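PDB 1VPQ: DUF72 domain-containing protein from Thermotoga maritima, which is of unknown function but has the TIM-barrel type of fold expected of the DUF72 family. Local coordinates for residues F40-Y43 with Y44-L48; H91-W94 with K95-K98; N261-Q264 with F265-M268. All coordinates share one frame; numbering follows the deposited sequence.

Interaction 1 of 3, residues F40-Y43 with Y44-L48; sequences FLKY and YWAVL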
ATOM      1  N   PHE A  40       9.776  11.122  14.174  1.00 28.38           N
ATOM      2  CA  PHE A  40       9.332  11.026  12.781  1.00 28.43           C
ATOM      3  C   PHE A  40       7.830  10.782  12.678  1.00 28.38           C
ATOM      4  O   PHE A  40       7.145  11.429  11.885  1.00 28.39           O
ATOM      5  CB  PHE A  40      10.035   9.874  12.039  1.00 28.57           C
ATOM      6  CG  PHE A  40      11.443  10.169  11.576  1.00 28.80           C
ATOM      7  CD1 PHE A  40      11.989  11.444  11.626  1.00 28.97           C
ATOM      8  CD2 PHE A  40      12.207   9.140  11.042  1.00 29.24           C
ATOM      9  CE1 PHE A  40      13.287  11.679  11.181  1.00 30.17           C
ATOM     10  CE2 PHE A  40      13.500   9.362  10.591  1.00 30.07           C
ATOM     11  CZ  PHE A  40      14.045  10.635  10.660  1.00 30.33           C
ATOM     12  N   LEU A  41       7.327   9.827  13.455  1.00 28.26           N
ATOM     13  CA  LEU A  41       5.916   9.466  13.378  1.00 28.24           C
ATOM     14  C   LEU A  41       5.021  10.613  13.859  1.00 28.03           C
ATOM     15  O   LEU A  41       4.019  10.910  13.228  1.00 27.43           O
ATOM     16  CB  LEU A  41       5.615   8.178  14.159  1.00 28.20           C
ATOM     17  CG  LEU A  41       4.145   7.720  14.102  1.00 28.28           C
ATOM     18  CD1 LEU A  41       3.676   7.434  12.670  1.00 28.28           C
ATOM     19  CD2 LEU A  41       3.919   6.509  14.983  1.00 28.37           C
ATOM     20  N   LYS A  42       5.392  11.245  14.971  1.00 28.19           N
ATOM     21  CA  LYS A  42       4.657  12.404  15.475  1.00 28.44           C
ATOM     22  C   LYS A  42       4.649  13.543  14.453  1.00 28.59           C
ATOM     23  O   LYS A  42       3.608  14.156  14.221  1.00 28.60           O
ATOM     24  CB  LYS A  42       5.238  12.894  16.799  1.00 28.54           C
ATOM     25  CG  LYS A  42       4.453  14.036  17.430  1.00 28.79           C
ATOM     26  CD  LYS A  42       4.964  14.324  18.818  1.00 29.69           C
ATOM     27  CE  LYS A  42       4.105  15.347  19.541  1.00 30.30           C
ATOM     28  NZ  LYS A  42       4.471  15.406  20.991  1.00 30.62           N
ATOM     29  N   TYR A  43       5.800  13.805  13.838  1.00 28.65           N
ATOM     30  CA  TYR A  43       5.901  14.840  12.805  1.00 28.94           C
ATOM     31  C   TYR A  43       5.044  14.500  11.588  1.00 28.91           C
ATOM     32  O   TYR A  43       4.413  15.372  11.001  1.00 29.20           O
ATOM     33  CB  TYR A  43       7.354  15.060  12.362  1.00 28.93           C
ATOM     34  CG  TYR A  43       7.559  16.405  11.692  1.00 29.20           C
ATOM     35  CD1 TYR A  43       7.325  16.575  10.326  1.00 29.37           C
ATOM     36  CD2 TYR A  43       7.956  17.521  12.433  1.00 29.43           C
ATOM     37  CE1 TYR A  43       7.505  17.820   9.708  1.00 29.73           C
ATOM     38  CE2 TYR A  43       8.133  18.769  11.828  1.00 29.85           C
ATOM     39  CZ  TYR A  43       7.907  18.912  10.467  1.00 30.44           C
ATOM     40  OH  TYR A  43       8.088  20.142   9.870  1.00 31.74           O
ATOM     41  N   TYR A  44       5.040  13.228  11.219  1.00 28.81           N
ATOM     42  CA  TYR A  44       4.224  12.720  10.124  1.00 28.63           C
ATOM     43  C   TYR A  44       2.717  13.029  10.301  1.00 28.74           C
ATOM     44  O   TYR A  44       2.093  13.592   9.398  1.00 28.50           O
ATOM     45  CB  TYR A  44       4.474  11.210   9.997  1.00 28.74           C
ATOM     46  CG  TYR A  44       3.737  10.498   8.895  1.00 27.93           C
ATOM     47  CD1 TYR A  44       2.464   9.974   9.112  1.00 28.65           C
ATOM     48  CD2 TYR A  44       4.321  10.313   7.651  1.00 28.15           C
ATOM     49  CE1 TYR A  44       1.778   9.306   8.107  1.00 28.27           C
ATOM     50  CE2 TYR A  44       3.647   9.633   6.635  1.00 28.75           C
ATOM     51  CZ  TYR A  44       2.369   9.137   6.869  1.00 27.85           C
ATOM     52  OH  TYR A  44       1.687   8.466   5.878  1.00 27.21           O
ATOM     53  N   TRP A  45       2.142  12.680  11.454  1.00 28.89           N
ATOM     54  CA  TRP A  45       0.694  12.876  11.678  1.00 29.03           C
ATOM     55  C   TRP A  45       0.312  14.252  12.238  1.00 29.04           C
ATOM     56  O   TRP A  45      -0.750  14.787  11.882  1.00 29.02           O
ATOM     57  CB  TRP A  45       0.076  11.758  12.547  1.00 29.24           C
ATOM     58  CG  TRP A  45       0.569  11.635  13.983  1.00 29.74           C
ATOM     59  CD1 TRP A  45       1.443  10.700  14.464  1.00 30.14           C
ATOM     60  CD2 TRP A  45       0.178  12.435  15.117  1.00 30.61           C
ATOM     61  NE1 TRP A  45       1.637  10.877  15.813  1.00 30.92           N
ATOM     62  CE2 TRP A  45       0.879  11.935  16.239  1.00 30.62           C
ATOM     63  CE3 TRP A  45      -0.685  13.526  15.291  1.00 30.98           C
ATOM     64  CZ2 TRP A  45       0.748  12.488  17.512  1.00 31.22           C
ATOM     65  CZ3 TRP A  45      -0.817  14.079  16.560  1.00 31.47           C
ATOM     66  CH2 TRP A  45      -0.103  13.557  17.656  1.00 31.53           C
ATOM     67  N   ALA A  46       1.148  14.812  13.115  1.00 28.76           N
ATOM     68  CA  ALA A  46       0.823  16.080  13.794  1.00 28.65           C
ATOM     69  C   ALA A  46       1.062  17.313  12.925  1.00 28.63           C
ATOM     70  O   ALA A  46       0.290  18.267  12.982  1.00 28.69           O
ATOM     71  CB  ALA A  46       1.592  16.204  15.089  1.00 28.52           C
ATOM     72  N   VAL A  47       2.127  17.282  12.128  1.00 28.79           N
ATOM     73  CA  VAL A  47       2.546  18.428  11.316  1.00 28.94           C
ATOM     74  C   VAL A  47       2.199  18.232   9.833  1.00 29.28           C
ATOM     75  O   VAL A  47       1.422  19.001   9.278  1.00 29.40           O
ATOM     76  CB  VAL A  47       4.059  18.715  11.485  1.00 28.72           C
ATOM     77  CG1 VAL A  47       4.454  20.013  10.778  1.00 28.59           C
ATOM     78  CG2 VAL A  47       4.429  18.782  12.969  1.00 28.37           C
ATOM     79  N   LEU A  48       2.755  17.206   9.193  1.00 29.75           N
ATOM     80  CA  LEU A  48       2.442  16.930   7.783  1.00 30.05           C
ATOM     81  C   LEU A  48       0.970  16.555   7.577  1.00 30.27           C
ATOM     82  O   LEU A  48       0.451  16.661   6.466  1.00 30.59           O
ATOM     83  CB  LEU A  48       3.352  15.837   7.213  1.00 30.42           C
ATOM     84  CG  LEU A  48       4.867  16.064   7.289  1.00 30.62           C
ATOM     85  CD1 LEU A  48       5.599  14.912   6.628  1.00 31.11           C
ATOM     86  CD2 LEU A  48       5.256  17.368   6.632  1.00 31.20           C
TER
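Tyr43 and Val47, one helical turn apart, make the main side-chain contact by CH-pi packing. With CG anti to the backbone N (chi1 -160°), the tyrosine ring runs beside the chain, and Val47 CB stands 3.8 Å above the ring centroid, only 5° off the normal. Its CG1 leans outward to Tyr43 CZ (3.6 Å), while Leu48 CD2 reaches Tyr43 CE1 (3.8 Å). The branched valine suits the place because its CB and both methyls spread over one face of the ring. With an alanine here instead of Tyr43 the ring is gone, and Val47 and Leu48 would probably lose the surface they share.

Backbone bonds follow the helix 40-46: Tyr44 N to Phe40 O (2.8 Å) and Ala46 N to Lys42 O (2.8 Å). Tyr43 O is gripped twice, by Leu48 N almost head-on (3.1 Å) and by Val47 N from above its carbonyl plane (3.2 Å), the former making a wider, five-residue step.

The Trp45 indole has Lys42 CA over one face, 3.4 Å from NE1.

Tyr44 OH bonds to Ile52 O and Thr18 N, so this amphipathic helix is fixed to strands 13-18 and 52-55, as expected of the outer helix between the first two strands of a TIM barrel.

Interaction 2 of 3, residues H91-W94 with K95-K98; sequences HVLW and KEGK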
ATOM      1  N   HIS A  91       5.424 -13.764  -2.088  1.00 30.99           N
ATOM      2  CA  HIS A  91       6.603 -13.982  -2.951  1.00 31.06           C
ATOM      3  C   HIS A  91       7.155 -15.417  -2.997  1.00 31.07           C
ATOM      4  O   HIS A  91       8.072 -15.686  -3.771  1.00 31.43           O
ATOM      5  CB  HIS A  91       7.751 -13.054  -2.510  1.00 31.06           C
ATOM      6  CG  HIS A  91       7.511 -11.607  -2.810  1.00 31.62           C
ATOM      7  ND1 HIS A  91       6.541 -10.863  -2.169  1.00 32.99           N
ATOM      8  CD2 HIS A  91       8.113 -10.768  -3.683  1.00 31.72           C
ATOM      9  CE1 HIS A  91       6.549  -9.632  -2.646  1.00 33.00           C
ATOM     10  NE2 HIS A  91       7.495  -9.547  -3.564  1.00 32.15           N
ATOM     11  N   VAL A  92       6.643 -16.325  -2.169  1.00 30.73           N
ATOM     12  CA  VAL A  92       7.313 -17.619  -1.968  1.00 30.33           C
ATOM     13  C   VAL A  92       6.374 -18.824  -2.094  1.00 29.99           C
ATOM     14  O   VAL A  92       6.536 -19.634  -2.994  1.00 29.83           O
ATOM     15  CB  VAL A  92       8.031 -17.675  -0.591  1.00 30.28           C
ATOM     16  CG1 VAL A  92       8.808 -18.975  -0.432  1.00 30.48           C
ATOM     17  CG2 VAL A  92       8.971 -16.494  -0.420  1.00 30.44           C
ATOM     18  N   LEU A  93       5.400 -18.930  -1.194  1.00 29.81           N
ATOM     19  CA  LEU A  93       4.616 -20.160  -1.039  1.00 29.67           C
ATOM     20  C   LEU A  93       3.916 -20.599  -2.319  1.00 29.52           C
ATOM     21  O   LEU A  93       3.815 -21.789  -2.590  1.00 29.75           O
ATOM     22  CB  LEU A  93       3.566 -20.003   0.067  1.00 29.64           C
ATOM     23  CG  LEU A  93       4.091 -19.819   1.493  1.00 29.39           C
ATOM     24  CD1 LEU A  93       2.947 -19.447   2.411  1.00 28.70           C
ATOM     25  CD2 LEU A  93       4.807 -21.068   2.000  1.00 29.07           C
ATOM     26  N   TRP A  94       3.429 -19.646  -3.100  1.00 29.35           N
ATOM     27  CA  TRP A  94       2.738 -19.969  -4.352  1.00 29.28           C
ATOM     28  C   TRP A  94       3.673 -20.611  -5.392  1.00 29.07           C
ATOM     29  O   TRP A  94       3.220 -21.377  -6.247  1.00 28.97           O
ATOM     30  CB  TRP A  94       2.047 -18.726  -4.926  1.00 29.35           C
ATOM     31  CG  TRP A  94       2.971 -17.613  -5.257  1.00 30.15           C
ATOM     32  CD1 TRP A  94       3.295 -16.551  -4.462  1.00 30.87           C
ATOM     33  CD2 TRP A  94       3.709 -17.443  -6.472  1.00 30.80           C
ATOM     34  NE1 TRP A  94       4.178 -15.729  -5.113  1.00 30.79           N
ATOM     35  CE2 TRP A  94       4.450 -16.255  -6.348  1.00 30.79           C
ATOM     36  CE3 TRP A  94       3.802 -18.174  -7.661  1.00 31.40           C
ATOM     37  CZ2 TRP A  94       5.282 -15.786  -7.361  1.00 30.93           C
ATOM     38  CZ3 TRP A  94       4.628 -17.704  -8.667  1.00 30.90           C
ATOM     39  CH2 TRP A  94       5.355 -16.524  -8.511  1.00 31.19           C
ATOM     40  N   LYS A  95       4.967 -20.276  -5.318  1.00 28.79           N
ATOM     41  CA  LYS A  95       6.000 -20.898  -6.153  1.00 28.48           C
ATOM     42  C   LYS A  95       6.243 -22.346  -5.734  1.00 28.17           C
ATOM     43  O   LYS A  95       6.675 -23.164  -6.543  1.00 28.12           O
ATOM     44  CB  LYS A  95       7.338 -20.144  -6.057  1.00 28.50           C
ATOM     45  CG  LYS A  95       7.347 -18.686  -6.520  1.00 28.42           C
ATOM     46  CD  LYS A  95       8.793 -18.183  -6.602  1.00 29.22           C
ATOM     47  CE  LYS A  95       8.908 -16.742  -7.086  1.00 29.80           C
ATOM     48  NZ  LYS A  95       9.154 -15.789  -5.976  1.00 30.23           N
ATOM     49  N   GLU A  96       5.978 -22.644  -4.464  1.00 27.74           N
ATOM     50  CA  GLU A  96       6.269 -23.952  -3.870  1.00 27.47           C
ATOM     51  C   GLU A  96       5.035 -24.845  -3.700  1.00 27.64           C
ATOM     52  O   GLU A  96       5.146 -25.969  -3.217  1.00 27.12           O
ATOM     53  CB  GLU A  96       6.941 -23.746  -2.513  1.00 27.08           C
ATOM     54  CG  GLU A  96       8.077 -22.750  -2.564  1.00 26.66           C
ATOM     55  CD  GLU A  96       8.744 -22.528  -1.229  1.00 26.06           C
ATOM     56  OE1 GLU A  96       8.037 -22.540  -0.194  1.00 24.73           O
ATOM     57  OE2 GLU A  96       9.976 -22.324  -1.225  1.00 26.05           O
ATOM     58  N   GLY A  97       3.865 -24.338  -4.093  1.00 28.22           N
ATOM     59  CA  GLY A  97       2.605 -25.078  -3.971  1.00 28.44           C
ATOM     60  C   GLY A  97       2.171 -25.299  -2.534  1.00 28.92           C
ATOM     61  O   GLY A  97       1.652 -26.363  -2.185  1.00 28.99           O
ATOM     62  N   LYS A  98       2.368 -24.280  -1.704  1.00 29.36           N
ATOM     63  CA  LYS A  98       2.095 -24.378  -0.272  1.00 29.52           C
ATOM     64  C   LYS A  98       0.922 -23.494   0.139  1.00 29.57           C
ATOM     65  O   LYS A  98       0.619 -22.505  -0.523  1.00 29.38           O
ATOM     66  CB  LYS A  98       3.352 -24.037   0.528  1.00 29.68           C
ATOM     67  CG  LYS A  98       4.337 -25.197   0.636  1.00 29.80           C
ATOM     68  CD  LYS A  98       5.704 -24.737   1.132  1.00 30.27           C
ATOM     69  CE  LYS A  98       6.454 -25.838   1.870  1.00 30.68           C
ATOM     70  NZ  LYS A  98       6.396 -27.155   1.182  1.00 31.36           N
TER
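Val92 O and Leu93 O accept the backbone bonds that wind residues 91-94 into 95-98, in a short, weakly bonded helical turn. Lys95 N donates to Val92 O at 2.9 Å, a step of three residues, and Glu96 N adds a weak bond to the same oxygen. Leu93 O takes Glu96 N (3.0 Å) and Lys98 N (3.0 Å) from opposite faces of its carbonyl plane. The bond from Lys98 spans five residues and encloses Gly97, whose phi of 67° is easily adopted by a residue without a side chain. This wide bond, with glycine at positive phi inside it, ends the helical turn.

Among the side chains, Lys95 lies across Trp94. Its CG sits 3.4 Å from the centroid of the six-membered ring, 6° off the normal, a CH-pi contact that suits the long aliphatic stem of lysine. The indole can lie under that stem because Trp94 CG is set between the backbone N and the carbonyl carbon (chi1 61°); its NE1 donates to Thr90 O, which fixes the ring's rotation. Lys95 then bends at its last torsion so that NZ meets His91 O at 2.5 Å, a hydrogen bond modelled very short, so its exact length is doubtful.

Val92 and Glu96 run side by side, with CG1 3.6 Å from OE2. Leu93 crosses Lys98 at about a right angle, CD2 meeting CB at 3.6 Å. Phe131 and Tyr140 meet the Trp94 ring edge-to-face, Tyr140 joining the turn to helix 135-147.

The chemistry is thus divided: lysine methylenes use the aromatic face while the ammonium appears to serve a backbone carbonyl, consistent with an exposed turn held by mixed apolar and polar contacts and by no salt bridge between its two halves.

Interaction 3 of 3, residues N261-Q264 with F265-M268; sequences NALQ and FKKM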
ATOM      1  N   ASN A 261       4.645  14.630  -3.163  1.00 26.12           N
ATOM      2  CA  ASN A 261       3.467  14.329  -3.966  1.00 25.85           C
ATOM      3  C   ASN A 261       2.221  14.041  -3.123  1.00 25.84           C
ATOM      4  O   ASN A 261       1.107  14.434  -3.495  1.00 25.57           O
ATOM      5  CB  ASN A 261       3.729  13.150  -4.916  1.00 25.83           C
ATOM      6  CG  ASN A 261       4.705  13.488  -6.037  1.00 26.25           C
ATOM      7  OD1 ASN A 261       5.349  12.598  -6.586  1.00 25.76           O
ATOM      8  ND2 ASN A 261       4.813  14.767  -6.386  1.00 26.49           N
ATOM      9  N   ALA A 262       2.402  13.352  -2.001  1.00 25.69           N
ATOM     10  CA  ALA A 262       1.272  13.014  -1.135  1.00 25.77           C
ATOM     11  C   ALA A 262       0.678  14.278  -0.516  1.00 25.40           C
ATOM     12  O   ALA A 262      -0.544  14.392  -0.351  1.00 25.42           O
ATOM     13  CB  ALA A 262       1.698  12.020  -0.052  1.00 26.06           C
ATOM     14  N   LEU A 263       1.558  15.213  -0.177  1.00 25.05           N
ATOM     15  CA  LEU A 263       1.162  16.528   0.332  1.00 25.07           C
ATOM     16  C   LEU A 263       0.476  17.388  -0.734  1.00 24.85           C
ATOM     17  O   LEU A 263      -0.442  18.150  -0.419  1.00 24.24           O
ATOM     18  CB  LEU A 263       2.371  17.281   0.885  1.00 25.03           C
ATOM     19  CG  LEU A 263       2.989  16.763   2.186  1.00 25.47           C
ATOM     20  CD1 LEU A 263       4.331  17.400   2.402  1.00 25.37           C
ATOM     21  CD2 LEU A 263       2.079  17.027   3.380  1.00 26.16           C
ATOM     22  N   GLN A 264       0.941  17.282  -1.981  1.00 24.79           N
ATOM     23  CA  GLN A 264       0.306  17.973  -3.105  1.00 24.84           C
ATOM     24  C   GLN A 264      -1.082  17.413  -3.326  1.00 25.30           C
ATOM     25  O   GLN A 264      -2.039  18.148  -3.517  1.00 25.36           O
ATOM     26  CB  GLN A 264       1.119  17.799  -4.384  1.00 24.71           C
ATOM     27  CG  GLN A 264       2.380  18.611  -4.443  1.00 24.11           C
ATOM     28  CD  GLN A 264       3.259  18.202  -5.606  1.00 23.97           C
ATOM     29  OE1 GLN A 264       3.926  17.175  -5.565  1.00 23.57           O
ATOM     30  NE2 GLN A 264       3.266  19.008  -6.645  1.00 24.43           N
ATOM     31  N   PHE A 265      -1.169  16.092  -3.296  1.00 26.21           N
ATOM     32  CA  PHE A 265      -2.435  15.380  -3.458  1.00 26.73           C
ATOM     33  C   PHE A 265      -3.417  15.705  -2.330  1.00 26.92           C
ATOM     34  O   PHE A 265      -4.604  15.926  -2.571  1.00 26.67           O
ATOM     35  CB  PHE A 265      -2.162  13.873  -3.491  1.00 27.13           C
ATOM     36  CG  PHE A 265      -3.289  13.064  -4.045  1.00 26.82           C
ATOM     37  CD1 PHE A 265      -3.423  12.899  -5.411  1.00 27.48           C
ATOM     38  CD2 PHE A 265      -4.198  12.461  -3.205  1.00 27.37           C
ATOM     39  CE1 PHE A 265      -4.441  12.152  -5.933  1.00 27.51           C
ATOM     40  CE2 PHE A 265      -5.227  11.717  -3.713  1.00 28.08           C
ATOM     41  CZ  PHE A 265      -5.353  11.561  -5.087  1.00 28.20           C
ATOM     42  N   LYS A 266      -2.902  15.726  -1.103  1.00 27.38           N
ATOM     43  CA  LYS A 266      -3.702  16.027   0.095  1.00 27.61           C
ATOM     44  C   LYS A 266      -4.322  17.425   0.023  1.00 27.94           C
ATOM     45  O   LYS A 266      -5.475  17.629   0.420  1.00 27.55           O
ATOM     46  CB  LYS A 266      -2.827  15.874   1.344  1.00 27.56           C
ATOM     47  CG  LYS A 266      -3.403  16.429   2.630  1.00 28.21           C
ATOM     48  CD  LYS A 266      -2.537  16.034   3.823  1.00 28.90           C
ATOM     49  CE  LYS A 266      -2.442  17.159   4.839  1.00 30.07           C
ATOM     50  NZ  LYS A 266      -1.511  18.240   4.390  1.00 30.86           N
ATOM     51  N   LYS A 267      -3.536  18.372  -0.486  1.00 28.36           N
ATOM     52  CA  LYS A 267      -3.987  19.732  -0.764  1.00 28.81           C
ATOM     53  C   LYS A 267      -5.170  19.746  -1.737  1.00 29.51           C
ATOM     54  O   LYS A 267      -6.135  20.485  -1.541  1.00 29.10           O
ATOM     55  CB  LYS A 267      -2.822  20.546  -1.341  1.00 28.83           C
ATOM     56  CG  LYS A 267      -3.140  21.999  -1.676  1.00 28.52           C
ATOM     57  CD  LYS A 267      -3.634  22.203  -3.107  1.00 28.94           C
ATOM     58  CE  LYS A 267      -3.836  23.687  -3.412  1.00 29.41           C
ATOM     59  NZ  LYS A 267      -4.349  23.935  -4.780  1.00 30.04           N
ATOM     60  N   MET A 268      -5.080  18.941  -2.793  1.00 30.51           N
ATOM     61  CA  MET A 268      -6.153  18.848  -3.781  1.00 31.40           C
ATOM     62  C   MET A 268      -7.446  18.344  -3.140  1.00 32.53           C
ATOM     63  O   MET A 268      -8.530  18.858  -3.418  1.00 32.49           O
ATOM     64  CB  MET A 268      -5.743  17.940  -4.935  1.00 31.28           C
ATOM     65  CG  MET A 268      -4.611  18.487  -5.772  1.00 30.95           C
ATOM     66  SD  MET A 268      -4.130  17.372  -7.105  1.00 31.30           S
ATOM     67  CE  MET A 268      -2.699  18.254  -7.740  1.00 31.72           C
TER
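Phe265 begins the second half by donating its N to Asn261 O (2.8 Å), with its CB also against that oxygen. Its CG is anti to the backbone N (chi1 -163°), and the ring leaves the helix for Val16, Val236 and Val248, a buried place that suits a large apolar group. One turn back, Asn261 ND2 gives a hydrogen to Gln264 OE1 (2.7 Å), which lies 4° from the asparagine amide plane; Asn261 OD1 accepts from Tyr224 N and Asn252 ND2, so the amide is held at both ends.

Lys266 N bonds to Ala262 O (2.8 Å). Its chain runs alongside Leu263, bends at its third and fourth torsions, and brings NZ to 3.9 Å from Leu263 CD2, where it also makes a weak hydrogen bond to Leu48 O. Lys267 N reaches Leu263 O (3.1 Å), while its charged end suits an exposed position, where NZ makes a long, weak ion pair with Glu271. Met268 N closes on Gln264 O (3.2 Å), and its unbranched chain leads to Leu229 and Phe233 of helix 226-240.

Regular i to i+4 bonding with one side packed on strands 13-18 and 245-250 is what the last outer helix of a TIM barrel provides.

Each of the three contacts is local, joins residues only three to five apart and closes no long loop, so none nests in or crosses another; they follow in series. Interaction 1 belongs to helix 40-46, which lies between strands 13-18 and 52-55 in the chain. Interaction 2 comes after strand 80-84, on the other side of the chain's centre, about 38 Å from each of the others between centres. Interaction 3 lies in the last helix, 257-270, after strand 245-250. Though far apart in sequence, interactions 1 and 3 touch: the turn after helix 40-46 meets helix 257-270 at Leu48, beside strand 13-18.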